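Local coordinates for putative isochorismatase hydrolase (Oleispira antarctica, PDB 3LQY), which is probably a cysteine hydrolase of the isochorismatase-like family, its natural substrate not established, at residues N28-T33 with A147-D152; T7-L12 with K114-V119; H56-F61 with E88-K93. One frame throughout, in Å; residues are numbered along the deposited sequence. Where two conformers were deposited one is given.

Contact 1: residues N28-T33 with A147-D152. With GOL (glycerol), chain B.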
ATOM      1  N   ASN A  28      16.363  -1.596   1.376  0.50 50.19           N
ATOM      2  CA  ASN A  28      15.765  -0.349   0.861  0.50 49.42           C
ATOM      3  C   ASN A  28      14.918   0.307   1.950  0.50 48.21           C
ATOM      4  O   ASN A  28      13.726   0.517   1.754  0.50 46.32           O
ATOM      5  CB  ASN A  28      14.925  -0.645  -0.396  0.50 48.37           C
ATOM      6  CG  ASN A  28      14.831   0.559  -1.356  0.50 48.34           C
ATOM      7  OD1 ASN A  28      15.711   0.785  -2.210  0.50 45.15           O
ATOM      8  ND2 ASN A  28      13.741   1.317  -1.232  0.50 41.41           N
ATOM      9  N   PRO A  29      15.529   0.572   3.130  1.00 49.54           N
ATOM     10  CA  PRO A  29      14.819   1.073   4.295  1.00 48.72           C
ATOM     11  C   PRO A  29      14.211   2.421   3.992  1.00 49.17           C
ATOM     12  O   PRO A  29      14.858   3.249   3.312  1.00 49.27           O
ATOM     13  CB  PRO A  29      15.903   1.144   5.391  1.00 51.36           C
ATOM     14  CG  PRO A  29      17.162   1.270   4.645  1.00 54.37           C
ATOM     15  CD  PRO A  29      16.972   0.436   3.397  1.00 52.33           C
ATOM     16  N   LEU A  30      12.962   2.586   4.414  1.00 47.31           N
ATOM     17  CA  LEU A  30      12.227   3.831   4.227  1.00 46.74           C
ATOM     18  C   LEU A  30      12.147   4.536   5.546  1.00 48.53           C
ATOM     19  O   LEU A  30      12.501   3.970   6.572  1.00 50.12           O
ATOM     20  CB  LEU A  30      10.818   3.534   3.758  1.00 44.95           C
ATOM     21  CG  LEU A  30      10.688   2.676   2.516  1.00 43.47           C
ATOM     22  CD1 LEU A  30       9.186   2.479   2.234  1.00 42.93           C
ATOM     23  CD2 LEU A  30      11.380   3.259   1.265  1.00 40.53           C
ATOM     24  N   VAL A  31      11.650   5.755   5.516  1.00 48.99           N
ATOM     25  CA  VAL A  31      11.482   6.589   6.702  1.00 51.29           C
ATOM     26  C   VAL A  31      10.121   6.340   7.321  1.00 50.55           C
ATOM     27  O   VAL A  31       9.117   6.471   6.648  1.00 50.70           O
ATOM     28  CB  VAL A  31      11.602   8.084   6.347  1.00 53.03           C
ATOM     29  CG1 VAL A  31      11.215   8.930   7.538  1.00 56.27           C
ATOM     30  CG2 VAL A  31      13.017   8.401   5.857  1.00 54.14           C
ATOM     31  N   GLY A  32      10.095   5.894   8.591  1.00 53.08           N
ATOM     32  CA  GLY A  32       8.809   5.751   9.304  1.00 52.98           C
ATOM     33  C   GLY A  32       7.997   4.523   8.937  1.00 51.73           C
ATOM     34  O   GLY A  32       6.767   4.461   9.176  1.00 52.64           O
ATOM     35  N   THR A  33       8.638   3.509   8.371  1.00 50.31           N
ATOM     36  CA  THR A  33       7.889   2.340   7.934  1.00 49.58           C
ATOM     37  C   THR A  33       7.184   1.624   9.101  1.00 50.83           C
ATOM     38  O   THR A  33       6.054   1.160   8.984  1.00 50.57           O
ATOM     39  CB  THR A  33       8.779   1.314   7.263  1.00 49.73           C
ATOM     40  OG1 THR A  33       9.780   1.962   6.477  1.00 48.07           O
ATOM     41  CG2 THR A  33       7.939   0.339   6.415  1.00 47.29           C
ATOM     42  N   ALA A 147      -0.516   5.612   7.273  1.00 53.84           N
ATOM     43  CA  ALA A 147      -0.214   4.217   7.008  1.00 53.53           C
ATOM     44  C   ALA A 147       0.533   4.013   5.689  1.00 50.50           C
ATOM     45  O   ALA A 147       0.533   2.893   5.154  1.00 50.94           O
ATOM     46  CB  ALA A 147      -1.518   3.376   7.018  1.00 54.86           C
ATOM     47  N   CYS A 148       1.196   5.061   5.184  1.00 48.90           N
ATOM     48  CA  CYS A 148       2.074   4.938   4.040  1.00 45.37           C
ATOM     49  C   CYS A 148       3.471   5.499   4.389  1.00 45.41           C
ATOM     50  O   CYS A 148       3.650   6.356   5.258  1.00 47.47           O
ATOM     51  CB  CYS A 148       1.494   5.710   2.819  1.00 45.04           C
ATOM     52  SG  CYS A 148      -0.166   5.126   2.250  1.00 46.79           S
ATOM     53  N   ALA A 149       4.457   5.113   3.615  1.00 44.34           N
ATOM     54  CA  ALA A 149       5.817   5.514   3.897  1.00 44.32           C
ATOM     55  C   ALA A 149       6.575   5.799   2.632  1.00 43.06           C
ATOM     56  O   ALA A 149       6.326   5.198   1.577  1.00 42.26           O
ATOM     57  CB  ALA A 149       6.531   4.373   4.679  1.00 45.18           C
ATOM     58  N   THR A 150       7.549   6.684   2.741  1.00 43.69           N
ATOM     59  CA  THR A 150       8.424   6.972   1.619  1.00 43.75           C
ATOM     60  C   THR A 150       9.832   7.239   2.189  1.00 44.84           C
ATOM     61  O   THR A 150      10.175   6.797   3.286  1.00 47.60           O
ATOM     62  CB  THR A 150       7.832   8.172   0.733  1.00 43.04           C
ATOM     63  OG1 THR A 150       8.621   8.417  -0.440  1.00 45.57           O
ATOM     64  CG2 THR A 150       7.673   9.450   1.555  1.00 44.83           C
ATOM     65  N   LEU A 151      10.654   7.927   1.419  1.00 44.82           N
ATOM     66  CA  LEU A 151      12.004   8.243   1.778  1.00 46.68           C
ATOM     67  C   LEU A 151      12.439   9.612   1.235  1.00 47.07           C
ATOM     68  O   LEU A 151      11.717  10.286   0.458  1.00 44.02           O
ATOM     69  CB  LEU A 151      12.957   7.145   1.277  1.00 47.80           C
ATOM     70  CG  LEU A 151      12.778   6.642  -0.176  1.00 47.15           C
ATOM     71  CD1 LEU A 151      12.913   7.634  -1.281  1.00 51.82           C
ATOM     72  CD2 LEU A 151      13.856   5.538  -0.324  1.00 50.73           C
ATOM     73  N   ASP A 152      13.634  10.017   1.639  1.00 49.58           N
ATOM     74  CA  ASP A 152      14.184  11.272   1.202  1.00 49.75           C
ATOM     75  C   ASP A 152      14.517  11.163  -0.294  1.00 49.75           C
ATOM     76  O   ASP A 152      15.113  10.156  -0.723  1.00 47.31           O
ATOM     77  CB  ASP A 152      15.480  11.621   1.952  1.00 53.84           C
ATOM     78  CG  ASP A 152      15.286  11.926   3.431  1.00 57.30           C
ATOM     79  OD1 ASP A 152      14.154  11.962   3.932  1.00 56.94           O
ATOM     80  OD2 ASP A 152      16.315  12.083   4.135  1.00 66.41           O
TER
HETATM   81  C1  GOL B 190       6.724   8.802   6.118  0.60 47.00           C
HETATM   82  O1  GOL B 190       7.592   8.236   5.143  0.60 41.26           O
HETATM   83  C2  GOL B 190       6.708  10.354   6.098  0.60 50.18           C
HETATM   84  O2  GOL B 190       7.871  10.995   6.570  0.60 52.84           O
HETATM   85  C3  GOL B 190       5.552  10.865   6.954  0.60 51.46           C
HETATM   86  O3  GOL B 190       5.788  12.145   7.505  0.60 52.65           O

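Contact 2: residues T7-L12 with K114-V119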
ATOM      1  N   THR A   7     -18.390  -3.325  -0.114  1.00112.69           N
ATOM      2  CA  THR A   7     -17.607  -3.431  -1.347  1.00109.10           C
ATOM      3  C   THR A   7     -16.332  -2.591  -1.271  1.00101.84           C
ATOM      4  O   THR A   7     -15.749  -2.254  -2.299  1.00 97.72           O
ATOM      5  CB  THR A   7     -18.434  -2.989  -2.558  1.00111.45           C
ATOM      6  OG1 THR A   7     -18.813  -1.618  -2.382  1.00106.67           O
ATOM      7  CG2 THR A   7     -19.697  -3.830  -2.693  1.00119.35           C
ATOM      8  N   THR A   8     -15.882  -2.283  -0.051  1.00100.75           N
ATOM      9  CA  THR A   8     -14.603  -1.621   0.162  1.00 93.61           C
ATOM     10  C   THR A   8     -13.589  -2.638   0.652  1.00 92.30           C
ATOM     11  O   THR A   8     -13.815  -3.332   1.643  1.00 95.74           O
ATOM     12  CB  THR A   8     -14.725  -0.417   1.134  1.00 92.51           C
ATOM     13  OG1 THR A   8     -15.758   0.470   0.663  1.00 92.68           O
ATOM     14  CG2 THR A   8     -13.388   0.333   1.254  1.00 84.31           C
ATOM     15  N   ALA A   9     -12.476  -2.717  -0.084  1.00 87.28           N
ATOM     16  CA  ALA A   9     -11.366  -3.603   0.205  1.00 85.20           C
ATOM     17  C   ALA A   9     -10.235  -2.784   0.804  1.00 79.92           C
ATOM     18  O   ALA A   9      -9.950  -1.660   0.352  1.00 76.22           O
ATOM     19  CB  ALA A   9     -10.895  -4.256  -1.080  1.00 84.23           C
ATOM     20  N   LEU A  10      -9.574  -3.313   1.818  1.00 79.57           N
ATOM     21  CA  LEU A  10      -8.303  -2.731   2.284  1.00 74.67           C
ATOM     22  C   LEU A  10      -7.194  -3.334   1.435  1.00 72.27           C
ATOM     23  O   LEU A  10      -7.108  -4.553   1.271  1.00 75.99           O
ATOM     24  CB  LEU A  10      -8.090  -2.964   3.773  1.00 76.16           C
ATOM     25  CG  LEU A  10      -6.745  -2.637   4.441  1.00 71.96           C
ATOM     26  CD1 LEU A  10      -6.598  -1.089   4.633  1.00 70.57           C
ATOM     27  CD2 LEU A  10      -6.676  -3.446   5.754  1.00 76.92           C
ATOM     28  N   LEU A  11      -6.390  -2.454   0.843  1.00 68.76           N
ATOM     29  CA  LEU A  11      -5.365  -2.825  -0.126  1.00 65.69           C
ATOM     30  C   LEU A  11      -4.032  -2.405   0.429  1.00 60.87           C
ATOM     31  O   LEU A  11      -3.722  -1.199   0.549  1.00 57.18           O
ATOM     32  CB  LEU A  11      -5.615  -2.157  -1.469  1.00 66.00           C
ATOM     33  CG  LEU A  11      -4.783  -2.579  -2.680  1.00 64.85           C
ATOM     34  CD1 LEU A  11      -4.897  -4.048  -2.938  1.00 66.47           C
ATOM     35  CD2 LEU A  11      -5.260  -1.806  -3.904  1.00 65.08           C
ATOM     36  N   LEU A  12      -3.227  -3.391   0.771  1.00 59.87           N
ATOM     37  CA  LEU A  12      -1.976  -3.114   1.396  1.00 56.79           C
ATOM     38  C   LEU A  12      -0.890  -3.315   0.363  1.00 54.55           C
ATOM     39  O   LEU A  12      -0.664  -4.427  -0.129  1.00 56.51           O
ATOM     40  CB  LEU A  12      -1.778  -4.066   2.595  1.00 59.55           C
ATOM     41  CG  LEU A  12      -2.941  -4.079   3.624  1.00 63.74           C
ATOM     42  CD1 LEU A  12      -4.052  -5.108   3.303  1.00 68.45           C
ATOM     43  CD2 LEU A  12      -2.419  -4.289   5.048  1.00 63.35           C
ATOM     44  N   LYS A 114     -15.813  -2.154  -5.066  1.00 82.46           N
ATOM     45  CA  LYS A 114     -16.175  -0.844  -5.632  1.00 80.61           C
ATOM     46  C   LYS A 114     -15.265   0.265  -5.165  1.00 75.47           C
ATOM     47  O   LYS A 114     -15.089   1.264  -5.874  1.00 72.96           O
ATOM     48  CB  LYS A 114     -17.587  -0.440  -5.200  1.00 84.43           C
ATOM     49  CG  LYS A 114     -18.716  -1.276  -5.730  1.00 90.64           C
ATOM     50  CD  LYS A 114     -18.720  -1.443  -7.240  1.00 91.82           C
ATOM     51  CE  LYS A 114     -19.813  -2.397  -7.640  1.00 99.88           C
ATOM     52  NZ  LYS A 114     -19.793  -2.695  -9.085  1.00102.93           N
ATOM     53  N   LYS A 115     -14.766   0.131  -3.943  1.00 73.97           N
ATOM     54  CA  LYS A 115     -13.985   1.171  -3.310  1.00 70.52           C
ATOM     55  C   LYS A 115     -12.744   0.528  -2.717  1.00 68.26           C
ATOM     56  O   LYS A 115     -12.696  -0.694  -2.573  1.00 68.76           O
ATOM     57  CB  LYS A 115     -14.789   1.831  -2.196  1.00 72.30           C
ATOM     58  CG  LYS A 115     -16.181   2.314  -2.615  1.00 78.39           C
ATOM     59  CD  LYS A 115     -17.045   2.623  -1.397  1.00 85.39           C
ATOM     60  CE  LYS A 115     -16.503   3.805  -0.558  1.00 84.43           C
ATOM     61  NZ  LYS A 115     -17.472   4.186   0.558  1.00 90.97           N
ATOM     62  N   LEU A 116     -11.757   1.359  -2.385  1.00 65.11           N
ATOM     63  CA  LEU A 116     -10.467   0.901  -1.862  1.00 62.79           C
ATOM     64  C   LEU A 116      -9.995   1.813  -0.739  1.00 61.65           C
ATOM     65  O   LEU A 116     -10.182   3.030  -0.784  1.00 61.46           O
ATOM     66  CB  LEU A 116      -9.405   0.888  -2.955  1.00 60.28           C
ATOM     67  CG  LEU A 116      -9.656   0.037  -4.194  1.00 62.58           C
ATOM     68  CD1 LEU A 116      -8.560   0.257  -5.239  1.00 59.94           C
ATOM     69  CD2 LEU A 116      -9.807  -1.413  -3.857  1.00 66.32           C
ATOM     70  N   VAL A 117      -9.375   1.208   0.273  1.00 62.75           N
ATOM     71  CA  VAL A 117      -8.641   1.957   1.301  1.00 61.48           C
ATOM     72  C   VAL A 117      -7.194   1.513   1.150  1.00 59.91           C
ATOM     73  O   VAL A 117      -6.912   0.322   1.230  1.00 59.84           O
ATOM     74  CB  VAL A 117      -9.147   1.674   2.724  1.00 64.43           C
ATOM     75  CG1 VAL A 117      -8.190   2.285   3.766  1.00 63.27           C
ATOM     76  CG2 VAL A 117     -10.540   2.228   2.908  1.00 64.56           C
ATOM     77  N   ILE A 118      -6.310   2.474   0.864  1.00 54.40           N
ATOM     78  CA  ILE A 118      -4.935   2.182   0.403  1.00 52.89           C
ATOM     79  C   ILE A 118      -3.922   2.517   1.467  1.00 52.10           C
ATOM     80  O   ILE A 118      -3.967   3.601   2.055  1.00 55.38           O
ATOM     81  CB  ILE A 118      -4.651   2.949  -0.898  1.00 51.71           C
ATOM     82  CG1 ILE A 118      -5.488   2.329  -2.032  1.00 55.15           C
ATOM     83  CG2 ILE A 118      -3.177   2.962  -1.246  1.00 48.94           C
ATOM     84  CD1 ILE A 118      -5.805   3.314  -3.197  1.00 53.49           C
ATOM     85  N   VAL A 119      -3.031   1.567   1.738  1.00 51.00           N
ATOM     86  CA  VAL A 119      -1.952   1.757   2.692  1.00 49.22           C
ATOM     87  C   VAL A 119      -0.701   1.098   2.094  1.00 46.45           C
ATOM     88  O   VAL A 119      -0.782   0.310   1.155  1.00 46.16           O
ATOM     89  CB  VAL A 119      -2.313   1.182   4.093  1.00 52.78           C
ATOM     90  CG1 VAL A 119      -3.702   1.716   4.565  1.00 53.25           C
ATOM     91  CG2 VAL A 119      -2.239  -0.367   4.110  1.00 49.51           C
TER

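Contact 3: residues H56-F61 with E88-K93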
ATOM      1  N   HIS A  56      -3.746  -8.003  -0.440  1.00 65.81           N
ATOM      2  CA  HIS A  56      -2.334  -7.643  -0.315  1.00 61.88           C
ATOM      3  C   HIS A  56      -1.631  -7.610  -1.660  1.00 59.99           C
ATOM      4  O   HIS A  56      -1.923  -8.412  -2.573  1.00 63.44           O
ATOM      5  CB  HIS A  56      -1.590  -8.678   0.579  1.00 62.09           C
ATOM      6  CG  HIS A  56      -2.233  -8.905   1.908  1.00 65.75           C
ATOM      7  ND1 HIS A  56      -1.828  -8.251   3.053  1.00 64.65           N
ATOM      8  CD2 HIS A  56      -3.256  -9.720   2.275  1.00 69.95           C
ATOM      9  CE1 HIS A  56      -2.559  -8.680   4.074  1.00 67.81           C
ATOM     10  NE2 HIS A  56      -3.444  -9.553   3.625  1.00 70.37           N
ATOM     11  N   VAL A  57      -0.641  -6.737  -1.749  1.00 55.13           N
ATOM     12  CA  VAL A  57       0.169  -6.647  -2.944  1.00 54.40           C
ATOM     13  C   VAL A  57       1.606  -6.746  -2.475  1.00 52.19           C
ATOM     14  O   VAL A  57       1.931  -6.198  -1.456  1.00 51.06           O
ATOM     15  CB  VAL A  57      -0.076  -5.335  -3.675  1.00 52.49           C
ATOM     16  CG1 VAL A  57       0.950  -5.161  -4.761  1.00 51.52           C
ATOM     17  CG2 VAL A  57      -1.533  -5.307  -4.247  1.00 55.29           C
ATOM     18  N   ARG A  58       2.430  -7.473  -3.220  1.00 53.61           N
ATOM     19  CA  ARG A  58       3.791  -7.720  -2.880  1.00 53.19           C
ATOM     20  C   ARG A  58       4.637  -7.632  -4.144  1.00 52.18           C
ATOM     21  O   ARG A  58       4.236  -8.116  -5.184  1.00 55.72           O
ATOM     22  CB  ARG A  58       3.865  -9.145  -2.285  1.00 57.13           C
ATOM     23  CG  ARG A  58       5.014  -9.424  -1.427  1.00 60.17           C
ATOM     24  CD  ARG A  58       4.925 -10.788  -0.716  1.00 63.42           C
ATOM     25  NE  ARG A  58       5.011 -11.961  -1.613  1.00 65.59           N
ATOM     26  CZ  ARG A  58       6.123 -12.412  -2.189  1.00 68.50           C
ATOM     27  NH1 ARG A  58       7.296 -11.837  -1.950  1.00 67.35           N
ATOM     28  NH2 ARG A  58       6.072 -13.490  -2.985  1.00 73.18           N
ATOM     29  N   HIS A  59       5.809  -7.026  -4.053  1.00 49.95           N
ATOM     30  CA  HIS A  59       6.698  -6.832  -5.211  1.00 50.71           C
ATOM     31  C   HIS A  59       7.932  -7.715  -5.208  1.00 53.15           C
ATOM     32  O   HIS A  59       8.589  -7.869  -4.166  1.00 53.40           O
ATOM     33  CB  HIS A  59       7.186  -5.375  -5.235  1.00 48.05           C
ATOM     34  CG  HIS A  59       7.881  -4.996  -6.510  1.00 49.94           C
ATOM     35  ND1 HIS A  59       7.221  -4.341  -7.525  1.00 47.39           N
ATOM     36  CD2 HIS A  59       9.152  -5.195  -6.950  1.00 50.55           C
ATOM     37  CE1 HIS A  59       8.051  -4.147  -8.535  1.00 51.43           C
ATOM     38  NE2 HIS A  59       9.226  -4.655  -8.217  1.00 53.04           N
ATOM     39  N   GLU A  60       8.255  -8.281  -6.371  1.00 56.02           N
ATOM     40  CA  GLU A  60       9.543  -8.909  -6.575  1.00 58.11           C
ATOM     41  C   GLU A  60      10.138  -8.479  -7.909  1.00 59.79           C
ATOM     42  O   GLU A  60       9.456  -8.467  -8.920  1.00 60.38           O
ATOM     43  CB  GLU A  60       9.417 -10.453  -6.505  1.00 61.77           C
ATOM     44  CG  GLU A  60       9.268 -11.001  -5.091  1.00 61.41           C
ATOM     45  CD  GLU A  60       9.212 -12.559  -5.001  1.00 66.90           C
ATOM     46  OE1 GLU A  60       9.175 -13.268  -6.036  1.00 67.72           O
ATOM     47  OE2 GLU A  60       9.187 -13.063  -3.868  1.00 66.36           O
ATOM     48  N   PHE A  61      11.432  -8.183  -7.913  1.00 59.51           N
ATOM     49  CA  PHE A  61      12.156  -7.921  -9.148  1.00 62.93           C
ATOM     50  C   PHE A  61      12.364  -9.172 -10.019  1.00 68.47           C
ATOM     51  O   PHE A  61      12.226 -10.295  -9.532  1.00 70.87           O
ATOM     52  CB  PHE A  61      13.511  -7.317  -8.827  1.00 62.80           C
ATOM     53  CG  PHE A  61      13.459  -5.866  -8.483  1.00 60.76           C
ATOM     54  CD1 PHE A  61      12.961  -5.438  -7.265  1.00 57.54           C
ATOM     55  CD2 PHE A  61      13.883  -4.909  -9.408  1.00 64.76           C
ATOM     56  CE1 PHE A  61      12.923  -4.085  -6.945  1.00 53.89           C
ATOM     57  CE2 PHE A  61      13.840  -3.557  -9.095  1.00 59.78           C
ATOM     58  CZ  PHE A  61      13.349  -3.145  -7.871  1.00 57.06           C
ATOM     59  N   GLU A  88      -7.252 -14.199   2.252  1.00 99.79           N
ATOM     60  CA  GLU A  88      -6.871 -12.870   1.789  1.00 93.22           C
ATOM     61  C   GLU A  88      -5.873 -13.042   0.655  1.00 90.82           C
ATOM     62  O   GLU A  88      -4.804 -13.605   0.860  1.00 91.79           O
ATOM     63  CB  GLU A  88      -6.242 -12.073   2.932  1.00 88.54           C
ATOM     64  CG  GLU A  88      -7.084 -12.027   4.197  1.00 92.60           C
ATOM     65  CD  GLU A  88      -6.412 -11.191   5.310  1.00 91.30           C
ATOM     66  OE1 GLU A  88      -5.189 -10.955   5.204  1.00 88.87           O
ATOM     67  OE2 GLU A  88      -7.094 -10.831   6.304  1.00 94.38           O
ATOM     68  N   ALA A  89      -6.243 -12.608  -0.543  1.00 90.22           N
ATOM     69  CA  ALA A  89      -5.418 -12.773  -1.728  1.00 88.51           C
ATOM     70  C   ALA A  89      -4.143 -11.954  -1.588  1.00 82.73           C
ATOM     71  O   ALA A  89      -4.148 -10.859  -1.010  1.00 78.09           O
ATOM     72  CB  ALA A  89      -6.188 -12.317  -2.993  1.00 89.64           C
ATOM     73  N   VAL A  90      -3.059 -12.485  -2.141  1.00 81.54           N
ATOM     74  CA  VAL A  90      -1.808 -11.747  -2.240  1.00 75.74           C
ATOM     75  C   VAL A  90      -1.412 -11.661  -3.704  1.00 74.96           C
ATOM     76  O   VAL A  90      -1.211 -12.682  -4.357  1.00 77.03           O
ATOM     77  CB  VAL A  90      -0.704 -12.483  -1.438  1.00 75.35           C
ATOM     78  CG1 VAL A  90       0.643 -11.843  -1.682  1.00 72.12           C
ATOM     79  CG2 VAL A  90      -1.067 -12.466   0.032  1.00 75.43           C
ATOM     80  N   VAL A  91      -1.330 -10.446  -4.234  1.00 70.96           N
ATOM     81  CA  VAL A  91      -0.945 -10.265  -5.611  1.00 71.44           C
ATOM     82  C   VAL A  91       0.529  -9.943  -5.735  1.00 68.55           C
ATOM     83  O   VAL A  91       0.988  -8.925  -5.214  1.00 66.73           O
ATOM     84  CB  VAL A  91      -1.707  -9.067  -6.255  1.00 70.21           C
ATOM     85  CG1 VAL A  91      -1.348  -8.960  -7.734  1.00 69.76           C
ATOM     86  CG2 VAL A  91      -3.213  -9.237  -6.056  1.00 74.78           C
ATOM     87  N   LEU A  92       1.217 -10.706  -6.563  1.00 69.79           N
ATOM     88  CA  LEU A  92       2.652 -10.543  -6.796  1.00 67.88           C
ATOM     89  C   LEU A  92       2.828  -9.657  -8.024  1.00 66.67           C
ATOM     90  O   LEU A  92       2.237  -9.924  -9.084  1.00 70.48           O
ATOM     91  CB  LEU A  92       3.319 -11.925  -7.015  1.00 71.34           C
ATOM     92  CG  LEU A  92       4.819 -11.934  -7.366  1.00 71.91           C
ATOM     93  CD1 LEU A  92       5.649 -11.126  -6.362  1.00 69.37           C
ATOM     94  CD2 LEU A  92       5.364 -13.352  -7.437  1.00 77.61           C
ATOM     95  N   LYS A  93       3.618  -8.594  -7.891  1.00 62.09           N
ATOM     96  CA  LYS A  93       3.819  -7.649  -9.012  1.00 60.55           C
ATOM     97  C   LYS A  93       5.305  -7.440  -9.299  1.00 59.86           C
ATOM     98  O   LYS A  93       6.163  -7.704  -8.447  1.00 58.12           O
ATOM     99  CB  LYS A  93       3.165  -6.322  -8.707  1.00 57.02           C
ATOM    100  CG  LYS A  93       3.892  -5.412  -7.736  1.00 52.68           C
ATOM    101  CD  LYS A  93       3.100  -4.139  -7.522  1.00 50.44           C
ATOM    102  CE  LYS A  93       3.812  -3.120  -6.607  1.00 44.92           C
ATOM    103  NZ  LYS A  93       5.061  -2.482  -7.193  1.00 46.34           N
TER

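Contact 1: residues N28-T33 with A147-D152
The Asn-28 carboxamide is met obliquely by Leu-151, whose CD2 lies 4.3 Å from ND2, neither over a face nor at the edge. The other flat groups here are backbone peptides. Val-31 N donates to Thr-150 O at 2.9 Å. Next to this bond a glycerol, probably from the crystallisation liquor, links the two backbones. Its O1 donates to Val-31 O at 2.8 Å and accepts from Thr-150 N at 2.9 Å, the latter bond almost straight at 168°.

Leu-30 carries the apolar part. Its two methyls go to different partners: CD1 reaches Ala-149 CB at 4.1 Å, and CD2 reaches Leu-151 CD2 at 3.7 Å. In Leu-151, chi1 of 46° sets CG 3.9 Å from Leu-30 CD2. Ala-149 CB also meets the turn into helix 33-49, 3.9 Å from Val-31 O and close to Thr-33 CA. Gly-32, with a positive phi, takes the N-cap position there.

The contact sits at the C-terminal end of the central sheet, beside the start of helix 33-49, where Ala-149 touches Ala-36. Leu-30 leans on Ala-121 of strand 115-121. Val-31 and Thr-150 pack on helix 162-173, and Asp-152 OD1 accepts a hydrogen bond from Ala-162 N.

Contact 2: residues T7-L12 with K114-V119
Thr-8 lies over Lys-115, with OG1 against the lysine's aliphatic chain, 3.2 Å from CD and 3.3 Å from CB. The lysine bends at chi3 (65°), which keeps CE close to the same oxygen. The methyl CG2 of Thr-8 meets Val-117 CG2 at 3.8 Å. On the same face, Leu-10 CD1 touches two valines of the neighbouring strand, 3.8 Å from Val-117 CG1 and 4.0 Å from Val-119 CG1. Leu-12 and Val-119 lie side by side and point the same way. Leu-43 and Phe-47 of helix 33-49 cover Leu-10, and Leu-44 covers Leu-12.

The two strands are central neighbours in a parallel sheet of order 3-2-1-4-5-6, the core of the Rossmann-like α/β/α fold of isochorismatase-like hydrolases. Backbone bonds alternate from strand to strand: Lys-115 O accepts from Ala-9 N, Ala-9 O from Val-117 N, Val-117 O from Leu-11 N, and Leu-11 O from Val-119 N. At the start of the pairing, Thr-7 O is gripped twice, by Lys-114 N at 2.8 Å and by Lys-115 N at 3.1 Å.

The other face carries Ala-9, Leu-11, Leu-116 and Ile-118. Leu-116 divides its methyls here, CD2 going to Ala-9 CB and CD1 to Leu-11 CD2, each at 4.1 Å. Ile-118 turns to Ile-127 on this face.

Contact 3: residues H56-F61 with E88-K93
Lys-93 and His-59 form a buried side-chain hydrogen bond: NZ donates to ND1 at 2.9 Å, with NZ tilted 24° from the ring plane. The two side chains cross at about a right angle. Lys-93 CE lies at the ring's edge, and the carbonyl O of Lys-93 lies over one face, offset toward the rim. Its CD packs on Val-57 CG1 at 3.6 Å, and a bend at chi4 (69°) sets NZ beside the ring. A methionine in place of Lys-93 would probably leave His-59 ND1 and the nearby sulfinate oxygen without this donor, and the ring less firmly held.

At the other end of the paired parallel strands, His-56 NE2 donates to Glu-88 OE1 at 2.7 Å. Glu-88 OE2 forms a salt bridge with Arg-48. Leu-92 CD1 lies over one face of the Arg-58 guanidinium, offset toward the rim. That group grips Glu-60 OE2 with both NH1 and NH2, and NH1 also reaches Ala-76 O.

The Lys-93 amine is thus tied to His-59, to Gln-95 O and to OD1 of the 3-sulfinoalanine at position 126, with a long, weak ion pair to Asp-14. This is consistent with the Asp-Lys-Cys site of isochorismatase-like hydrolases.

From the N terminus, residues 7-12 come first and pair with 114-119, so contact 2 closes a loop of 101 intervening residues. Residues 28-33 follow inside that loop but pair with 147-152 beyond its end. Contact 1 thus closes a loop of 113 residues and crosses contact 2. Contact 3 closes a short loop, 56-61 to 88-93, that falls within both larger ones. It joins an outermost strand to its neighbour, and contact 2 joins two central strands. A probable hydrogen bond from Val-57 N to Leu-12 O, 2.8 Å, connects contacts 2 and 3. Contact 1 continues from strand 140-149, where Cys-148 packs on Val-119, and ties the sheet to the loop before helix 33-49.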